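Local coordinates for imelysin (Bacteroides ovatus ATCC 8483, PDB 3OYV), which is an imelysin-like outer-membrane protein, probably metal-binding and implicated in bacterial iron uptake, though its exact activity is uncertain, at residues C74-V79 against D208-I213; N134-S139 against N147-V152; G138-N143 against D235-P240; D273-A278 against R342-L347. One frame throughout, in Å; residues are numbered along the deposited sequence.

Contact 1 (C74-V79 against D208-I213); sequences CVEEIV and DLKSYI
Closest in backbone at Glu76 and Lys210, whose CA atoms are 6.4 Å apart, the segments 74-79 and 208-213 belong to two antiparallel helices, with axes 10.2 Å apart and N-to-C directions at 173°. The motif is an antiparallel helix pair in an all-helical fold, joined by side-chain packing without a hydrogen bond between the two segments. Val79 carries much of it. With CG1 anti to the backbone N (chi1 172°), its two methyls straddle the end of Leu209: CG2 lies 4.0 Å from Leu209 CD2, and CG1 meets both that methyl and Lys210 CB. Beta-branched and compact, a valine can fill such a slot with both branches. The outer border is amphipathic, for the aliphatic parts of Glu76 and Lys210 cross at about a right angle, Glu76 CG standing 4.1 Å from Lys210 CD. Their charged ends are apart; Lys210 NZ instead makes a salt bridge with Asp80 OD1. On the inner side Leu149 of the helix 149-156 packs on Val75 and Val79. One turn before Val79, Val75 crosses Ile213 at about a right angle, CG1 to Ile213 CD1, methyl against methyl at 3.9 Å.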
# COMPACT_ATOMS: atom_id res chain seq x y z
N CYS A 74 -5.26 19.29 -9.92
CA CYS A 74 -4.31 18.22 -9.62
C CYS A 74 -3.91 18.25 -8.16
O CYS A 74 -3.88 17.23 -7.47
CB CYS A 74 -3.03 18.36 -10.45
SG CYS A 74 -3.26 18.15 -12.20
N VAL A 75 -3.58 19.45 -7.65
CA VAL A 75 -3.07 19.57 -6.28
C VAL A 75 -4.15 19.28 -5.22
O VAL A 75 -3.87 18.67 -4.20
CB VAL A 75 -2.38 20.94 -6.07
CG1 VAL A 75 -2.13 21.26 -4.60
CG2 VAL A 75 -1.09 20.97 -6.88
N GLU A 76 -5.40 19.66 -5.52
CA GLU A 76 -6.50 19.31 -4.65
C GLU A 76 -6.66 17.78 -4.58
O GLU A 76 -6.90 17.25 -3.51
CB GLU A 76 -7.78 20.00 -5.12
CG GLU A 76 -7.73 21.51 -4.80
CD GLU A 76 -8.89 22.32 -5.36
OE1 GLU A 76 -9.57 21.88 -6.31
OE2 GLU A 76 -9.07 23.47 -4.86
N GLU A 77 -6.48 17.10 -5.71
CA GLU A 77 -6.54 15.64 -5.72
C GLU A 77 -5.37 15.07 -4.89
O GLU A 77 -5.56 14.18 -4.08
CB GLU A 77 -6.49 15.09 -7.16
CG GLU A 77 -6.59 13.55 -7.26
CD GLU A 77 -7.96 13.00 -6.92
OE1 GLU A 77 -8.93 13.77 -6.70
OE2 GLU A 77 -8.11 11.76 -6.87
N ILE A 78 -4.18 15.63 -5.11
CA ILE A 78 -3.00 15.18 -4.34
C ILE A 78 -3.26 15.28 -2.82
O ILE A 78 -3.04 14.33 -2.06
CB ILE A 78 -1.72 15.96 -4.70
CG1 ILE A 78 -1.30 15.62 -6.13
CG2 ILE A 78 -0.61 15.76 -3.66
CD1 ILE A 78 -0.24 16.54 -6.71
N VAL A 79 -3.76 16.44 -2.39
CA VAL A 79 -3.96 16.68 -0.97
C VAL A 79 -5.12 15.84 -0.42
O VAL A 79 -5.00 15.25 0.66
CB VAL A 79 -4.15 18.19 -0.69
CG1 VAL A 79 -4.56 18.44 0.77
CG2 VAL A 79 -2.85 18.95 -1.05
N ASP A 208 -6.58 22.70 6.91
CA ASP A 208 -5.68 23.85 6.85
C ASP A 208 -5.00 23.98 5.47
O ASP A 208 -4.87 25.07 4.92
CB ASP A 208 -4.63 23.74 7.95
CG ASP A 208 -5.24 23.57 9.32
OD1 ASP A 208 -6.09 22.66 9.52
OD2 ASP A 208 -4.90 24.37 10.20
N LEU A 209 -4.56 22.87 4.90
CA LEU A 209 -3.71 22.92 3.69
C LEU A 209 -4.52 23.18 2.44
O LEU A 209 -4.20 24.11 1.67
CB LEU A 209 -2.83 21.68 3.56
CG LEU A 209 -1.96 21.58 2.28
CD1 LEU A 209 -1.02 22.78 2.17
CD2 LEU A 209 -1.18 20.25 2.30
N LYS A 210 -5.52 22.35 2.18
CA LYS A 210 -6.30 22.49 0.95
C LYS A 210 -6.96 23.86 0.84
O LYS A 210 -6.95 24.45 -0.22
CB LYS A 210 -7.38 21.41 0.79
CG LYS A 210 -7.65 21.08 -0.67
CD LYS A 210 -9.10 20.70 -0.98
CE LYS A 210 -9.75 19.93 0.15
NZ LYS A 210 -10.81 19.04 -0.41
N SER A 211 -7.54 24.33 1.95
CA SER A 211 -8.22 25.64 1.99
C SER A 211 -7.26 26.77 1.66
O SER A 211 -7.58 27.72 0.93
CB SER A 211 -8.85 25.91 3.37
OG SER A 211 -9.91 25.01 3.68
N TYR A 212 -6.07 26.68 2.23
CA TYR A 212 -5.07 27.72 2.03
C TYR A 212 -4.65 27.81 0.56
O TYR A 212 -4.57 28.89 -0.02
CB TYR A 212 -3.87 27.51 2.94
CG TYR A 212 -2.94 28.69 2.91
CD1 TYR A 212 -3.12 29.76 3.80
CD2 TYR A 212 -1.90 28.78 1.99
CE1 TYR A 212 -2.29 30.88 3.76
CE2 TYR A 212 -1.05 29.90 1.96
CZ TYR A 212 -1.25 30.94 2.85
OH TYR A 212 -0.43 32.05 2.82
N ILE A 213 -4.42 26.66 -0.07
CA ILE A 213 -4.08 26.62 -1.50
C ILE A 213 -5.24 27.12 -2.38
O ILE A 213 -5.03 27.92 -3.31
CB ILE A 213 -3.66 25.18 -1.93
CG1 ILE A 213 -2.41 24.76 -1.15
CG2 ILE A 213 -3.40 25.13 -3.44
CD1 ILE A 213 -2.10 23.22 -1.22

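Contact 2 (N134-S139 against N147-V152); sequences NAYYGS and NSLSTV
Ser150 CB sits over one face of the Tyr136 ring, 3.9 Å from the centroid, in a CH-pi contact displaced toward the rim at CE2. Leu149 reaches the same ring from another quarter, its CB 3.8 Å from Tyr136 CD1 and its side chain crossing the tyrosine at about a right angle. Tyr136 CG, anti to the backbone N (chi1 -171°), starts the ring off beside the carbonyl carbon. The tyrosine hydroxyl and Ser150 OG both bond to Asp161 OD1, so one carboxylate oxygen ties the two residues at their polar ends. Replacing Tyr136 with a leucine would probably leave Ser150 CB without its flat support and Asp161 without one of its two hydroxyl mates.

Backbone groups add the rest, at the corner where a loop joins two successive helices. Ser150 N donates to Tyr136 O at 3.0 Å (156° at the hydrogen), and a water bridges Ala135 O to Leu149 N, 2.9 Å from the latter, so N-H groups of the new helix's first turn are occupied. Ser148 is its N-cap: OG accepts from Thr151 N at 3.1 Å and also bonds to Asn145 O. Gly138 is the first residue beyond the earlier helix and has positive phi, and Asn147 O and Ser148 CB lie close to where a beta carbon would stand, which suits the smallest residue.

Most of the touching residues are buried, with helix 158-177 packing on Tyr136, helix 223-261 on Leu149, and helix 71-102 also on Leu149.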
# COMPACT_ATOMS: atom_id res chain seq x y z
N ASN A 134 6.27 11.94 1.30
CA ASN A 134 6.82 12.00 -0.05
C ASN A 134 6.04 12.93 -0.94
O ASN A 134 6.61 13.74 -1.68
CB ASN A 134 6.91 10.62 -0.66
CG ASN A 134 7.92 9.72 0.03
OD1 ASN A 134 8.67 10.15 0.93
ND2 ASN A 134 7.95 8.45 -0.37
N ALA A 135 4.71 12.86 -0.88
CA ALA A 135 3.86 13.72 -1.69
C ALA A 135 4.10 15.18 -1.36
O ALA A 135 4.18 16.01 -2.26
CB ALA A 135 2.35 13.38 -1.50
N TYR A 136 4.18 15.50 -0.07
CA TYR A 136 4.31 16.88 0.40
C TYR A 136 5.71 17.46 0.11
O TYR A 136 5.85 18.66 -0.18
CB TYR A 136 3.95 16.95 1.89
CG TYR A 136 3.85 18.37 2.42
CD1 TYR A 136 2.88 19.23 1.93
CD2 TYR A 136 4.69 18.81 3.44
CE1 TYR A 136 2.77 20.55 2.42
CE2 TYR A 136 4.59 20.11 3.92
CZ TYR A 136 3.65 20.97 3.41
OH TYR A 136 3.55 22.28 3.84
N TYR A 137 6.72 16.59 0.18
CA TYR A 137 8.13 16.98 0.02
C TYR A 137 8.62 16.92 -1.43
O TYR A 137 9.70 17.43 -1.76
CB TYR A 137 9.03 16.08 0.86
CG TYR A 137 9.06 16.31 2.37
CD1 TYR A 137 8.12 17.09 3.02
CD2 TYR A 137 10.05 15.71 3.15
CE1 TYR A 137 8.20 17.28 4.42
CE2 TYR A 137 10.14 15.92 4.52
CZ TYR A 137 9.19 16.68 5.17
OH TYR A 137 9.26 16.87 6.55
N GLY A 138 7.85 16.29 -2.32
CA GLY A 138 8.28 16.11 -3.71
C GLY A 138 9.50 15.25 -3.87
O GLY A 138 10.35 15.51 -4.72
N SER A 139 9.64 14.24 -3.02
CA SER A 139 10.80 13.37 -3.07
C SER A 139 10.52 12.04 -2.39
O SER A 139 9.48 11.86 -1.73
CB SER A 139 11.97 14.03 -2.35
OG SER A 139 11.76 13.98 -0.92
N ASN A 147 10.86 22.09 -5.74
CA ASN A 147 9.56 22.09 -6.41
C ASN A 147 8.60 21.16 -5.67
O ASN A 147 8.30 20.08 -6.09
CB ASN A 147 9.72 21.73 -7.87
CG ASN A 147 10.46 22.79 -8.65
OD1 ASN A 147 11.52 22.52 -9.22
ND2 ASN A 147 9.93 23.96 -8.66
N SER A 148 8.15 21.59 -4.52
CA SER A 148 7.25 20.79 -3.67
C SER A 148 6.19 21.69 -3.06
O SER A 148 6.41 22.89 -2.92
CB SER A 148 8.03 20.09 -2.57
OG SER A 148 8.59 21.02 -1.64
N LEU A 149 5.09 21.07 -2.64
CA LEU A 149 4.08 21.79 -1.89
C LEU A 149 4.72 22.39 -0.66
O LEU A 149 4.41 23.52 -0.30
CB LEU A 149 2.93 20.87 -1.49
CG LEU A 149 1.93 20.47 -2.56
CD1 LEU A 149 0.90 19.49 -1.97
CD2 LEU A 149 1.24 21.72 -3.14
N SER A 150 5.58 21.63 0.03
CA SER A 150 6.21 22.16 1.25
C SER A 150 6.95 23.47 0.98
O SER A 150 6.79 24.43 1.75
CB SER A 150 7.15 21.14 1.84
OG SER A 150 7.75 21.59 3.06
N THR A 151 7.72 23.54 -0.10
CA THR A 151 8.45 24.77 -0.39
C THR A 151 7.52 25.92 -0.71
O THR A 151 7.75 27.05 -0.24
CB THR A 151 9.47 24.52 -1.51
OG1 THR A 151 10.44 23.58 -1.03
CG2 THR A 151 10.19 25.81 -1.97
N VAL A 152 6.45 25.66 -1.46
CA VAL A 152 5.46 26.69 -1.78
C VAL A 152 4.78 27.21 -0.51
O VAL A 152 4.65 28.43 -0.32
CB VAL A 152 4.42 26.19 -2.78
CG1 VAL A 152 3.27 27.16 -2.95
CG2 VAL A 152 5.05 25.88 -4.16
O HOH W 1 4.89 18.35 -3.51

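Contact 3 (G138-N143 against D235-P240); sequences GSLDGN and DAVVVP
Ser139 and Val237 mark the closest approach of the two backbones, with CA atoms 5.6 Å apart, where the irregular loop 138-143 rests on a distorted part of helix 223-261. The loop, with a tentative Asx turn at Asp141, packs on a pi-type turn: the helix widens at 235-238 and kinks at Pro240, whose N makes no bond to the preceding turn. Proline, with no N-H to offer, fits such a break.

The loop's backbone is met by a methyl. Val237 CG2 lies 3.4 Å from Ser139 N and nearly as close to Gly138 C, pressing against the peptide that joins those two residues, while Ala236 CB approaches Gly138 O at 4.0 Å; small side chains on the helix let the loop come this near. Leu140 turns CG anti to its own carbonyl carbon (chi1 -61°) and reaches the helix with its forked end, CG standing 3.5 Å from Ala236 O and CD2 4.1 Å from Val237 CG1. An alanine in place of Leu140 would probably open a gap beside Ala236 O and leave Val237 CG1 and Pro240 without their apolar partner.

Gln232, one turn earlier on the same helix, bonds through NE2 to Gly138 O, and Asn134 packs on both Leu140 and Val237. At the kink, the other branch of Leu140 crosses the proline ring obliquely, CD1 to Pro240 CB at 4.0 Å.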
# COMPACT_ATOMS: atom_id res chain seq x y z
N GLY A 138 7.85 16.29 -2.32
CA GLY A 138 8.28 16.11 -3.71
C GLY A 138 9.50 15.25 -3.87
O GLY A 138 10.35 15.51 -4.72
N SER A 139 9.64 14.24 -3.02
CA SER A 139 10.80 13.37 -3.07
C SER A 139 10.52 12.04 -2.39
O SER A 139 9.48 11.86 -1.73
CB SER A 139 11.97 14.03 -2.35
OG SER A 139 11.76 13.98 -0.92
N LEU A 140 11.49 11.13 -2.47
CA LEU A 140 11.37 9.81 -1.83
C LEU A 140 12.25 9.59 -0.63
O LEU A 140 12.10 8.57 0.02
CB LEU A 140 11.73 8.73 -2.83
CG LEU A 140 10.84 8.69 -4.06
CD1 LEU A 140 11.39 7.62 -5.03
CD2 LEU A 140 9.36 8.49 -3.69
N ASP A 141 13.28 10.40 -0.54
CA ASP A 141 14.46 10.12 0.25
C ASP A 141 14.52 11.08 1.43
O ASP A 141 15.57 11.26 2.02
CB ASP A 141 15.70 10.23 -0.64
CG ASP A 141 15.72 11.53 -1.50
OD1 ASP A 141 15.06 12.55 -1.13
OD2 ASP A 141 16.35 11.49 -2.58
N GLY A 142 13.40 11.74 1.73
CA GLY A 142 13.30 12.66 2.85
C GLY A 142 13.87 14.05 2.61
O GLY A 142 13.93 14.87 3.53
N ASN A 143 14.30 14.34 1.38
CA ASN A 143 14.75 15.70 1.03
C ASN A 143 13.55 16.66 0.72
O ASN A 143 12.66 16.16 -0.01
CB ASN A 143 15.69 15.58 -0.18
CG ASN A 143 16.70 16.70 -0.27
OD1 ASN A 143 16.52 17.77 0.29
ND2 ASN A 143 17.78 16.45 -0.99
N ASP A 235 7.03 13.00 -11.57
CA ASP A 235 8.29 12.47 -12.10
C ASP A 235 9.22 11.94 -11.04
O ASP A 235 10.00 11.05 -11.36
CB ASP A 235 9.01 13.55 -12.95
CG ASP A 235 8.34 13.85 -14.27
OD1 ASP A 235 7.49 13.05 -14.70
OD2 ASP A 235 8.70 14.90 -14.87
N ALA A 236 9.17 12.48 -9.81
CA ALA A 236 10.05 12.08 -8.72
C ALA A 236 9.40 11.19 -7.68
O ALA A 236 10.08 10.43 -7.01
CB ALA A 236 10.69 13.33 -8.05
N VAL A 237 8.10 11.30 -7.50
CA VAL A 237 7.41 10.52 -6.49
C VAL A 237 6.61 9.37 -7.09
O VAL A 237 6.89 8.19 -6.80
CB VAL A 237 6.56 11.39 -5.54
CG1 VAL A 237 5.85 10.51 -4.47
CG2 VAL A 237 7.46 12.43 -4.84
N VAL A 238 5.60 9.69 -7.89
CA VAL A 238 4.64 8.68 -8.31
C VAL A 238 5.29 7.66 -9.25
O VAL A 238 5.26 6.45 -8.98
CB VAL A 238 3.40 9.31 -8.98
CG1 VAL A 238 2.47 8.21 -9.51
CG2 VAL A 238 2.63 10.20 -7.98
N VAL A 239 5.84 8.11 -10.38
CA VAL A 239 6.35 7.15 -11.38
C VAL A 239 7.49 6.30 -10.82
O VAL A 239 7.49 5.08 -11.00
CB VAL A 239 6.62 7.82 -12.72
CG1 VAL A 239 7.19 6.79 -13.71
CG2 VAL A 239 5.34 8.45 -13.31
N PRO A 240 8.45 6.93 -10.11
CA PRO A 240 9.51 6.09 -9.52
C PRO A 240 9.03 5.08 -8.50
O PRO A 240 9.60 3.99 -8.38
CB PRO A 240 10.49 7.12 -8.94
CG PRO A 240 10.30 8.36 -9.79
CD PRO A 240 8.80 8.36 -10.05

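Contact 4 (D273-A278 against R342-L347); sequences DAWITA and RGFHTL
Trp275 NE1 donates to Phe344 O over 2.9 Å, and this bond, bent to 149° at the hydrogen, is the polar centre of a buried contact between two helices. The indole N-H approaches tilted from the plane of the carbonyl group. Tryptophan suits the place because one flat group supplies both the donor and an apolar surface. Phe344 also turns the edge of its own ring toward the face of the indole's five-membered ring, in an offset edge-to-face pair with planes at 82° and centroids 5.8 Å apart. Trp275 CG is anti to the backbone N (chi1 -174°), starting the indole out toward the other helix.

Smaller residues complete this shell. Ala278 CB, one turn on from Trp275, meets the rim of Phe344 at CE1 (4.1 Å), and Leu347 CB stands 4.3 Å from Trp275 CD1. His345 ND1 lies near the indole edge, though its bond is to Glu348 OE1, while NE2 bonds to an unidentified molecule, probably from the crystallisation liquor.

Behind them, Gly343 and His345 with Glu348 match the GxHxxE signature of the imelysin family, regarded in relatives as a probable metal site. Thr346 OG1 donates to Arg342 O at 2.8 Å, and Arg342 forms salt bridges with Glu336 and Asp38.

The two segments run roughly antiparallel, axes 11.3 Å apart, with helix 223-261 packing on Ala278, Phe344 and Leu347, and helix 21-47 on Phe344 and Leu347.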
# COMPACT_ATOMS: atom_id res chain seq x y z
N ASP A 273 11.53 -12.19 2.65
CA ASP A 273 12.34 -10.99 2.42
C ASP A 273 11.85 -10.23 1.18
O ASP A 273 11.75 -9.02 1.20
CB ASP A 273 13.83 -11.34 2.18
CG ASP A 273 14.54 -11.93 3.40
OD1 ASP A 273 14.08 -11.76 4.52
OD2 ASP A 273 15.62 -12.55 3.20
N ALA A 274 11.58 -10.97 0.11
CA ALA A 274 11.10 -10.37 -1.10
C ALA A 274 9.73 -9.73 -0.94
O ALA A 274 9.45 -8.70 -1.57
CB ALA A 274 11.10 -11.39 -2.27
N TRP A 275 8.89 -10.32 -0.10
CA TRP A 275 7.56 -9.76 0.18
C TRP A 275 7.70 -8.40 0.88
O TRP A 275 7.09 -7.41 0.45
CB TRP A 275 6.72 -10.77 0.99
CG TRP A 275 5.30 -10.33 1.18
CD1 TRP A 275 4.26 -10.55 0.33
CD2 TRP A 275 4.76 -9.53 2.27
NE1 TRP A 275 3.11 -9.99 0.83
CE2 TRP A 275 3.40 -9.34 2.01
CE3 TRP A 275 5.29 -9.03 3.47
CZ2 TRP A 275 2.56 -8.65 2.89
CZ3 TRP A 275 4.46 -8.32 4.30
CH2 TRP A 275 3.12 -8.15 4.02
N ILE A 276 8.51 -8.33 1.93
CA ILE A 276 8.72 -7.05 2.60
C ILE A 276 9.27 -6.01 1.62
O ILE A 276 8.85 -4.84 1.62
CB ILE A 276 9.67 -7.20 3.76
CG1 ILE A 276 9.02 -8.07 4.85
CG2 ILE A 276 10.07 -5.83 4.33
CD1 ILE A 276 7.89 -7.41 5.69
N THR A 277 10.23 -6.42 0.82
CA THR A 277 10.89 -5.51 -0.13
C THR A 277 9.87 -4.94 -1.10
O THR A 277 9.87 -3.73 -1.38
CB THR A 277 12.04 -6.24 -0.84
OG1 THR A 277 13.02 -6.58 0.15
CG2 THR A 277 12.65 -5.40 -1.98
N ALA A 278 9.01 -5.80 -1.63
CA ALA A 278 7.98 -5.38 -2.59
C ALA A 278 6.88 -4.53 -1.91
O ALA A 278 6.34 -3.61 -2.50
CB ALA A 278 7.36 -6.60 -3.34
N ARG A 342 -6.57 -13.17 -3.41
CA ARG A 342 -5.35 -12.81 -4.15
C ARG A 342 -4.67 -11.63 -3.43
O ARG A 342 -5.01 -11.29 -2.28
CB ARG A 342 -5.67 -12.48 -5.61
CG ARG A 342 -6.51 -11.24 -5.75
CD ARG A 342 -7.03 -11.09 -7.16
NE ARG A 342 -6.11 -10.48 -8.13
CZ ARG A 342 -6.26 -10.49 -9.45
NH1 ARG A 342 -7.21 -11.22 -10.06
NH2 ARG A 342 -5.43 -9.81 -10.20
N GLY A 343 -3.70 -11.05 -4.12
CA GLY A 343 -3.04 -9.87 -3.64
C GLY A 343 -1.96 -10.11 -2.63
O GLY A 343 -1.70 -11.24 -2.19
N PHE A 344 -1.36 -9.00 -2.19
CA PHE A 344 -0.26 -9.06 -1.26
C PHE A 344 -0.56 -9.87 0.01
O PHE A 344 0.29 -10.57 0.53
CB PHE A 344 0.18 -7.67 -0.85
CG PHE A 344 1.10 -6.97 -1.83
CD1 PHE A 344 2.38 -7.46 -2.02
CD2 PHE A 344 0.70 -5.81 -2.50
CE1 PHE A 344 3.25 -6.80 -2.83
CE2 PHE A 344 1.59 -5.14 -3.33
CZ PHE A 344 2.87 -5.67 -3.52
N HIS A 345 -1.78 -9.70 0.56
CA HIS A 345 -2.06 -10.34 1.82
C HIS A 345 -2.33 -11.85 1.69
O HIS A 345 -2.13 -12.58 2.63
CB HIS A 345 -3.15 -9.61 2.57
CG HIS A 345 -2.74 -8.23 2.94
ND1 HIS A 345 -1.69 -7.97 3.80
CD2 HIS A 345 -3.23 -7.03 2.56
CE1 HIS A 345 -1.56 -6.66 3.93
NE2 HIS A 345 -2.47 -6.07 3.17
N THR A 346 -2.77 -12.29 0.53
CA THR A 346 -2.87 -13.73 0.27
C THR A 346 -1.48 -14.34 0.19
O THR A 346 -1.22 -15.38 0.77
CB THR A 346 -3.71 -14.05 -0.99
OG1 THR A 346 -5.05 -13.63 -0.74
CG2 THR A 346 -3.70 -15.55 -1.23
N LEU A 347 -0.56 -13.68 -0.52
CA LEU A 347 0.81 -14.17 -0.51
C LEU A 347 1.40 -14.14 0.88
O LEU A 347 2.10 -15.05 1.26
CB LEU A 347 1.64 -13.38 -1.49
CG LEU A 347 2.95 -13.99 -1.91
CD1 LEU A 347 2.85 -15.47 -2.28
CD2 LEU A 347 3.49 -13.14 -3.11

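Overall arrangement
Contacts 1 and 2 lie on the same side of the helical chain's centre, as do contacts 2 and 3, and contact 4 lies across it from contacts 1 and 2. Contacts 2 and 3 have centres about 9 Å apart and share Gly138 and Ser139; contacts 1 and 2, about 12 Å apart, meet through Leu149 and through Leu209 on Tyr136. Along the chain contact 2 falls between the two segments of contact 1, those of contacts 1 and 3 alternate, and contact 4 follows, its centre about 32 Å from that of contact 1. Helix 223-261 carries half of contact 3 and packs beside contact 4, so one long helix runs from contact 3 to near the GxHxxE motif.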